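Long-range contact in penicillin binding protein transpeptidase domain protein (Escherichia coli, PDB 4BJQ), which belongs to the penicillin-binding protein family and is here a short alpha/beta fragment that pairs with a second copy: residues D21-L26 against L67-I72. Sequence-based numbering, arbitrary orientation.
Sequences DRWKAL and LKLPGI. With SO4 (sulfate ion), chain I.
Leu67 lies against one side of the helix carrying Asp21-Leu26. CD2 sits between Ala25 CB and Arg22 CG, each 3.9 Å away, while CD1 meets Arg22 O and the N and CB of Leu26. Its side chain and that of Arg22 run antiparallel alongside each other. Water 1 bridges the pair, accepting from Arg22 NH1 at 2.7 Å, and can donate to Leu67 O. The Arg22 chain bends at chi3 (-133°). NH2 then meets a sulfate ion at the guanidinium edge, bonding to sulfate O2 at 3.1 Å and only weakly to sulfate O4; Ser18 OG also holds this ion. Lys68 is the first residue to leave helical backbone angles, with positive phi. Leu69 points at the helix and fills the centre of the contact. Its CD2 is 3.6 Å from the centroid of the Trp23 five-membered ring, 11° off the normal, a CH-pi contact over the face. Its CD1 packs on Leu26 CB at 3.8 Å. A type II turn from Leu69 to Ile72 follows, closed by Ile72 N to Leu69 O, with Gly71 at positive phi. The turn brings Pro70 O to the indole edge, 3.5 Å from Trp23 CH2. Ile72 CG1 approaches the same ring atom obliquely, and its CD1 meets Leu26 CD2 tip to tip. This apolar packing joins helix 19-30 to the connection between helix 58-66 and strand 72-76. Ile64 of helix 58-66 touches both Leu26 and Ile72, and Ile72 extends the sheet into the second subunit through an antiparallel ladder.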
loop_
_atom_site.group_PDB
_atom_site.type_symbol
_atom_site.label_atom_id
_atom_site.label_comp_id
_atom_site.label_asym_id
_atom_site.label_seq_id
_atom_site.Cartn_x
_atom_site.Cartn_y
_atom_site.Cartn_z
ATOM N N ASP A 21 2.043 -1.311 8.238
ATOM C CA ASP A 21 2.672 -0.953 9.529
ATOM C C ASP A 21 2.798 0.565 9.671
ATOM O O ASP A 21 2.652 1.130 10.775
ATOM C CB ASP A 21 4.092 -1.530 9.642
ATOM C CG ASP A 21 4.122 -3.051 9.689
ATOM O OD1 ASP A 21 3.116 -3.673 10.089
ATOM O OD2 ASP A 21 5.181 -3.614 9.329
ATOM N N ARG A 22 3.094 1.214 8.550
ATOM C CA ARG A 22 3.316 2.648 8.540
ATOM C C ARG A 22 2.024 3.449 8.581
ATOM O O ARG A 22 1.999 4.532 9.153
ATOM C CB ARG A 22 4.180 3.039 7.346
ATOM C CG ARG A 22 5.625 2.737 7.618
ATOM C CD ARG A 22 6.504 2.919 6.424
ATOM N NE ARG A 22 7.316 1.725 6.385
ATOM C CZ ARG A 22 7.242 0.786 5.449
ATOM N NH1 ARG A 22 6.443 0.934 4.398
ATOM N NH2 ARG A 22 8.013 -0.282 5.561
ATOM N N TRP A 23 0.964 2.926 7.972
ATOM C CA TRP A 23 -0.371 3.523 8.126
ATOM C C TRP A 23 -0.797 3.541 9.590
ATOM O O TRP A 23 -1.265 4.567 10.086
ATOM C CB TRP A 23 -1.429 2.813 7.272
ATOM C CG TRP A 23 -1.348 3.173 5.801
ATOM C CD1 TRP A 23 -1.037 2.328 4.771
ATOM C CD2 TRP A 23 -1.558 4.472 5.206
ATOM N NE1 TRP A 23 -1.057 3.008 3.579
ATOM C CE2 TRP A 23 -1.362 4.325 3.812
ATOM C CE3 TRP A 23 -1.892 5.740 5.714
ATOM C CZ2 TRP A 23 -1.501 5.399 2.909
ATOM C CZ3 TRP A 23 -2.032 6.803 4.826
ATOM C CH2 TRP A 23 -1.827 6.627 3.430
ATOM N N LYS A 24 -0.640 2.405 10.269
ATOM C CA LYS A 24 -0.852 2.316 11.720
ATOM C C LYS A 24 -0.007 3.337 12.471
ATOM O O LYS A 24 -0.494 3.990 13.379
ATOM C CB LYS A 24 -0.488 0.929 12.243
ATOM C CG LYS A 24 -1.549 -0.118 12.040
ATOM C CD LYS A 24 -0.995 -1.507 12.389
ATOM C CE LYS A 24 -1.702 -2.587 11.570
ATOM N NZ LYS A 24 -3.204 -2.477 11.684
ATOM N N ALA A 25 1.259 3.466 12.092
ATOM C CA ALA A 25 2.129 4.445 12.730
ATOM C C ALA A 25 1.625 5.893 12.563
ATOM O O ALA A 25 1.753 6.689 13.495
ATOM C CB ALA A 25 3.571 4.292 12.248
ATOM N N LEU A 26 1.061 6.229 11.389
ATOM C CA LEU A 26 0.482 7.556 11.169
ATOM C C LEU A 26 -0.703 7.757 12.122
ATOM O O LEU A 26 -0.786 8.775 12.811
ATOM C CB LEU A 26 0.048 7.771 9.700
ATOM C CG LEU A 26 -0.695 9.073 9.308
ATOM C CD1 LEU A 26 0.124 10.309 9.607
ATOM C CD2 LEU A 26 -1.129 9.098 7.830
ATOM N N LEU A 67 7.772 8.379 7.132
ATOM C CA LEU A 67 6.952 7.187 6.866
ATOM C C LEU A 67 6.773 6.927 5.351
ATOM O O LEU A 67 6.449 5.799 4.942
ATOM C CB LEU A 67 5.571 7.300 7.544
ATOM C CG LEU A 67 5.482 7.331 9.080
ATOM C CD1 LEU A 67 4.072 7.657 9.533
ATOM C CD2 LEU A 67 5.959 6.025 9.727
ATOM N N LYS A 68 6.974 7.969 4.537
ATOM C CA LYS A 68 6.947 7.865 3.066
ATOM C C LYS A 68 5.677 7.167 2.592
ATOM O O LYS A 68 5.728 6.201 1.829
ATOM C CB LYS A 68 8.207 7.153 2.532
ATOM C CG LYS A 68 9.530 7.849 2.883
ATOM C CD LYS A 68 10.654 7.520 1.878
ATOM C CE LYS A 68 11.095 6.061 1.968
ATOM N NZ LYS A 68 11.853 5.587 0.744
ATOM N N LEU A 69 4.534 7.649 3.080
ATOM C CA LEU A 69 3.260 7.014 2.802
ATOM C C LEU A 69 2.665 7.571 1.502
ATOM O O LEU A 69 2.632 8.792 1.290
ATOM C CB LEU A 69 2.296 7.213 3.988
ATOM C CG LEU A 69 2.456 6.345 5.261
ATOM C CD1 LEU A 69 1.725 6.953 6.429
ATOM C CD2 LEU A 69 1.978 4.896 5.074
ATOM N N PRO A 70 2.171 6.678 0.634
ATOM C CA PRO A 70 1.591 7.114 -0.646
ATOM C C PRO A 70 0.378 8.016 -0.407
ATOM O O PRO A 70 -0.495 7.699 0.428
ATOM C CB PRO A 70 1.166 5.790 -1.310
ATOM C CG PRO A 70 0.913 4.866 -0.144
ATOM C CD PRO A 70 1.943 5.239 0.891
ATOM N N GLY A 71 0.355 9.147 -1.107
ATOM C CA GLY A 71 -0.733 10.116 -1.008
ATOM C C GLY A 71 -0.683 11.041 0.185
ATOM O O GLY A 71 -1.575 11.870 0.365
ATOM N N ILE A 72 0.344 10.914 1.015
ATOM C CA ILE A 72 0.457 11.774 2.192
ATOM C C ILE A 72 1.405 12.914 1.886
ATOM O O ILE A 72 2.489 12.697 1.380
ATOM C CB ILE A 72 0.884 10.990 3.465
ATOM C CG1 ILE A 72 -0.180 9.953 3.831
ATOM C CG2 ILE A 72 1.140 11.948 4.658
ATOM C CD1 ILE A 72 -1.573 10.538 4.053
HETATM S S SO4 I . 8.769 -2.863 3.572
HETATM O O1 SO4 I . 9.860 -2.738 2.600
HETATM O O2 SO4 I . 7.598 -2.117 3.109
HETATM O O3 SO4 I . 8.444 -4.288 3.761
HETATM O O4 SO4 I . 9.249 -2.352 4.859
HETATM O O HOH W 1 5.829 3.345 3.233
#